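Local coordinates for protein homospermidine synthase (Legionella pneumophila subsp. pneumophila str. Philadelphia 1, PDB 2PH5) that binds NAD and probably acts as a homospermidine synthase, a transferase of polyamine metabolism, at residues F166-A170 with Y371-S375. Numbering follows the deposited sequence.
Sequences FIKEA and YWYGS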
ATOM      1  N   PHE A 166       9.283   7.565 -27.247  1.00 27.49           N
ATOM      2  CA  PHE A 166       8.098   6.719 -27.365  1.00 27.81           C
ATOM      3  C   PHE A 166       6.902   7.562 -27.802  1.00 27.82           C
ATOM      4  O   PHE A 166       6.052   7.100 -28.563  1.00 27.35           O
ATOM      5  CB  PHE A 166       7.768   6.007 -26.039  1.00 26.55           C
ATOM      6  CG  PHE A 166       8.678   4.841 -25.706  1.00 26.75           C
ATOM      7  CD1 PHE A 166       9.314   4.110 -26.709  1.00 26.44           C
ATOM      8  CD2 PHE A 166       8.849   4.440 -24.375  1.00 28.55           C
ATOM      9  CE1 PHE A 166      10.103   2.996 -26.396  1.00 27.31           C
ATOM     10  CE2 PHE A 166       9.636   3.325 -24.046  1.00 27.64           C
ATOM     11  CZ  PHE A 166      10.262   2.601 -25.057  1.00 29.39           C
ATOM     12  N   ILE A 167       6.835   8.802 -27.331  1.00 28.45           N
ATOM     13  CA  ILE A 167       5.721   9.658 -27.706  1.00 29.38           C
ATOM     14  C   ILE A 167       5.725   9.921 -29.212  1.00 28.88           C
ATOM     15  O   ILE A 167       4.687   9.820 -29.865  1.00 27.85           O
ATOM     16  CB  ILE A 167       5.753  10.985 -26.914  1.00 28.73           C
ATOM     17  CG1 ILE A 167       5.218  10.731 -25.498  1.00 27.84           C
ATOM     18  CG2 ILE A 167       4.923  12.055 -27.630  1.00 27.43           C
ATOM     19  CD1 ILE A 167       5.323  11.917 -24.554  1.00 28.22           C
ATOM     20  N   LYS A 168       6.891  10.229 -29.767  1.00 30.20           N
ATOM     21  CA  LYS A 168       6.992  10.486 -31.201  1.00 31.22           C
ATOM     22  C   LYS A 168       6.623   9.234 -31.991  1.00 32.11           C
ATOM     23  O   LYS A 168       5.938   9.312 -33.007  1.00 32.48           O
ATOM     24  CB  LYS A 168       8.414  10.905 -31.579  1.00 30.97           C
ATOM     25  CG  LYS A 168       8.837  12.269 -31.086  1.00 28.05           C
ATOM     26  CD  LYS A 168      10.278  12.517 -31.470  1.00 29.00           C
ATOM     27  CE  LYS A 168      10.730  13.935 -31.156  1.00 28.93           C
ATOM     28  NZ  LYS A 168      12.089  14.168 -31.726  1.00 30.18           N
ATOM     29  N   GLU A 169       7.090   8.079 -31.533  1.00 33.87           N
ATOM     30  CA  GLU A 169       6.796   6.833 -32.229  1.00 35.21           C
ATOM     31  C   GLU A 169       5.292   6.595 -32.252  1.00 35.12           C
ATOM     32  O   GLU A 169       4.721   6.277 -33.297  1.00 36.52           O
ATOM     33  CB  GLU A 169       7.510   5.655 -31.554  1.00 35.36           C
ATOM     34  CG  GLU A 169       7.351   4.318 -32.280  1.00 37.68           C
ATOM     35  CD  GLU A 169       8.193   4.200 -33.542  1.00 39.84           C
ATOM     36  OE1 GLU A 169       8.307   5.197 -34.284  1.00 42.41           O
ATOM     37  OE2 GLU A 169       8.732   3.101 -33.802  1.00 39.92           O
ATOM     38  N   ALA A 170       4.651   6.773 -31.101  1.00 34.64           N
ATOM     39  CA  ALA A 170       3.210   6.572 -30.989  1.00 34.80           C
ATOM     40  C   ALA A 170       2.454   7.571 -31.858  1.00 34.50           C
ATOM     41  O   ALA A 170       1.473   7.223 -32.519  1.00 35.05           O
ATOM     42  CB  ALA A 170       2.772   6.704 -29.530  1.00 33.63           C
ATOM     43  N   TYR A 371      -4.148   4.838 -26.771  1.00 25.24           N
ATOM     44  CA  TYR A 371      -3.005   4.115 -27.320  1.00 23.23           C
ATOM     45  C   TYR A 371      -1.826   4.126 -26.347  1.00 22.95           C
ATOM     46  O   TYR A 371      -1.454   5.175 -25.813  1.00 23.24           O
ATOM     47  CB  TYR A 371      -2.578   4.772 -28.626  1.00 21.46           C
ATOM     48  CG  TYR A 371      -1.536   4.002 -29.395  1.00 23.10           C
ATOM     49  CD1 TYR A 371      -1.881   2.867 -30.130  1.00 23.28           C
ATOM     50  CD2 TYR A 371      -0.209   4.425 -29.419  1.00 21.73           C
ATOM     51  CE1 TYR A 371      -0.939   2.174 -30.876  1.00 22.54           C
ATOM     52  CE2 TYR A 371       0.742   3.740 -30.159  1.00 24.66           C
ATOM     53  CZ  TYR A 371       0.370   2.616 -30.886  1.00 24.59           C
ATOM     54  OH  TYR A 371       1.315   1.944 -31.625  1.00 26.54           O
ATOM     55  N   TRP A 372      -1.238   2.957 -26.131  1.00 22.55           N
ATOM     56  CA  TRP A 372      -0.092   2.831 -25.239  1.00 23.94           C
ATOM     57  C   TRP A 372       1.062   2.208 -26.002  1.00 25.23           C
ATOM     58  O   TRP A 372       0.934   1.113 -26.550  1.00 24.64           O
ATOM     59  CB  TRP A 372      -0.424   1.936 -24.050  1.00 24.19           C
ATOM     60  CG  TRP A 372       0.629   1.903 -22.987  1.00 26.15           C
ATOM     61  CD1 TRP A 372       0.648   2.629 -21.823  1.00 26.97           C
ATOM     62  CD2 TRP A 372       1.801   1.073 -22.957  1.00 26.65           C
ATOM     63  NE1 TRP A 372       1.751   2.294 -21.072  1.00 23.47           N
ATOM     64  CE2 TRP A 372       2.474   1.343 -21.744  1.00 25.50           C
ATOM     65  CE3 TRP A 372       2.348   0.128 -23.836  1.00 24.84           C
ATOM     66  CZ2 TRP A 372       3.662   0.702 -21.388  1.00 26.70           C
ATOM     67  CZ3 TRP A 372       3.532  -0.513 -23.485  1.00 25.67           C
ATOM     68  CH2 TRP A 372       4.178  -0.222 -22.267  1.00 25.90           C
ATOM     69  N   TYR A 373       2.186   2.913 -26.036  1.00 25.53           N
ATOM     70  CA  TYR A 373       3.369   2.423 -26.715  1.00 25.07           C
ATOM     71  C   TYR A 373       4.510   2.446 -25.713  1.00 24.52           C
ATOM     72  O   TYR A 373       4.737   3.460 -25.063  1.00 24.41           O
ATOM     73  CB  TYR A 373       3.697   3.305 -27.916  1.00 25.76           C
ATOM     74  CG  TYR A 373       4.849   2.787 -28.726  1.00 27.26           C
ATOM     75  CD1 TYR A 373       6.159   3.043 -28.343  1.00 27.96           C
ATOM     76  CD2 TYR A 373       4.631   2.007 -29.862  1.00 29.83           C
ATOM     77  CE1 TYR A 373       7.222   2.541 -29.068  1.00 30.37           C
ATOM     78  CE2 TYR A 373       5.694   1.494 -30.602  1.00 28.37           C
ATOM     79  CZ  TYR A 373       6.987   1.768 -30.199  1.00 31.01           C
ATOM     80  OH  TYR A 373       8.066   1.311 -30.925  1.00 32.18           O
ATOM     81  N   GLY A 374       5.212   1.324 -25.580  1.00 23.84           N
ATOM     82  CA  GLY A 374       6.309   1.260 -24.635  1.00 23.69           C
ATOM     83  C   GLY A 374       7.036  -0.071 -24.556  1.00 24.46           C
ATOM     84  O   GLY A 374       6.938  -0.913 -25.454  1.00 24.28           O
ATOM     85  N   SER A 375       7.772  -0.251 -23.463  1.00 23.48           N
ATOM     86  CA  SER A 375       8.556  -1.455 -23.233  1.00 23.70           C
ATOM     87  C   SER A 375       8.058  -2.303 -22.080  1.00 23.15           C
ATOM     88  O   SER A 375       7.798  -1.796 -20.994  1.00 22.82           O
ATOM     89  CB  SER A 375      10.015  -1.080 -22.968  1.00 26.43           C
ATOM     90  OG  SER A 375      10.677  -2.084 -22.219  1.00 26.91           O
TER
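Y371 opens segment 371-375, within strand 370-378, with its CA-to-CB bond toward segment 166-170. A170 CB meets the edge of its ring, 3.6 Å from Y371 CE2. The phenol oxygen of Y371 is hydrogen-bonded to N173, further along the same helix. The CA-to-CB bond of W372 points away from the helix, and the residue makes no contact with 166-170. Y373 turns back to the helix and buries more area here than any other residue of the two segments. Its CB lies 3.9 Å from A170 CB. E169 crosses one face of the ring in a CH-pi contact, with E169 CG 3.8 Å from the ring centroid. F166 reaches the ring edge, and F166 CD1 is 3.5 Å from Y373 CE1.

This is helix-on-sheet packing in the alpha/beta C-terminal part of a saccharopine dehydrogenase-like fold. Helix 158-176 lies against a mixed sheet in which strand 370-378 pairs antiparallel with 352-364 and 436-442. The axes of segments 166-170 and 371-375 come within 8.1 Å, with 134° between their N-to-C directions. NAD-binding A158 and N159 start this helix, and the F166 side chain is about 10 Å from the bound NAD.

At G374 the backbone itself touches the helix side chain. G374 CA sits over the F166 ring face, 4.1 Å from its centroid, as a second CH-pi contact. A CB at G374 would run into the indole of W372. S375 borders the same phenylalanine, with S375 CB 4.2 Å from F166 CZ. S375 OG is hydrogen-bonded to Q395 and to the L434 carbonyl.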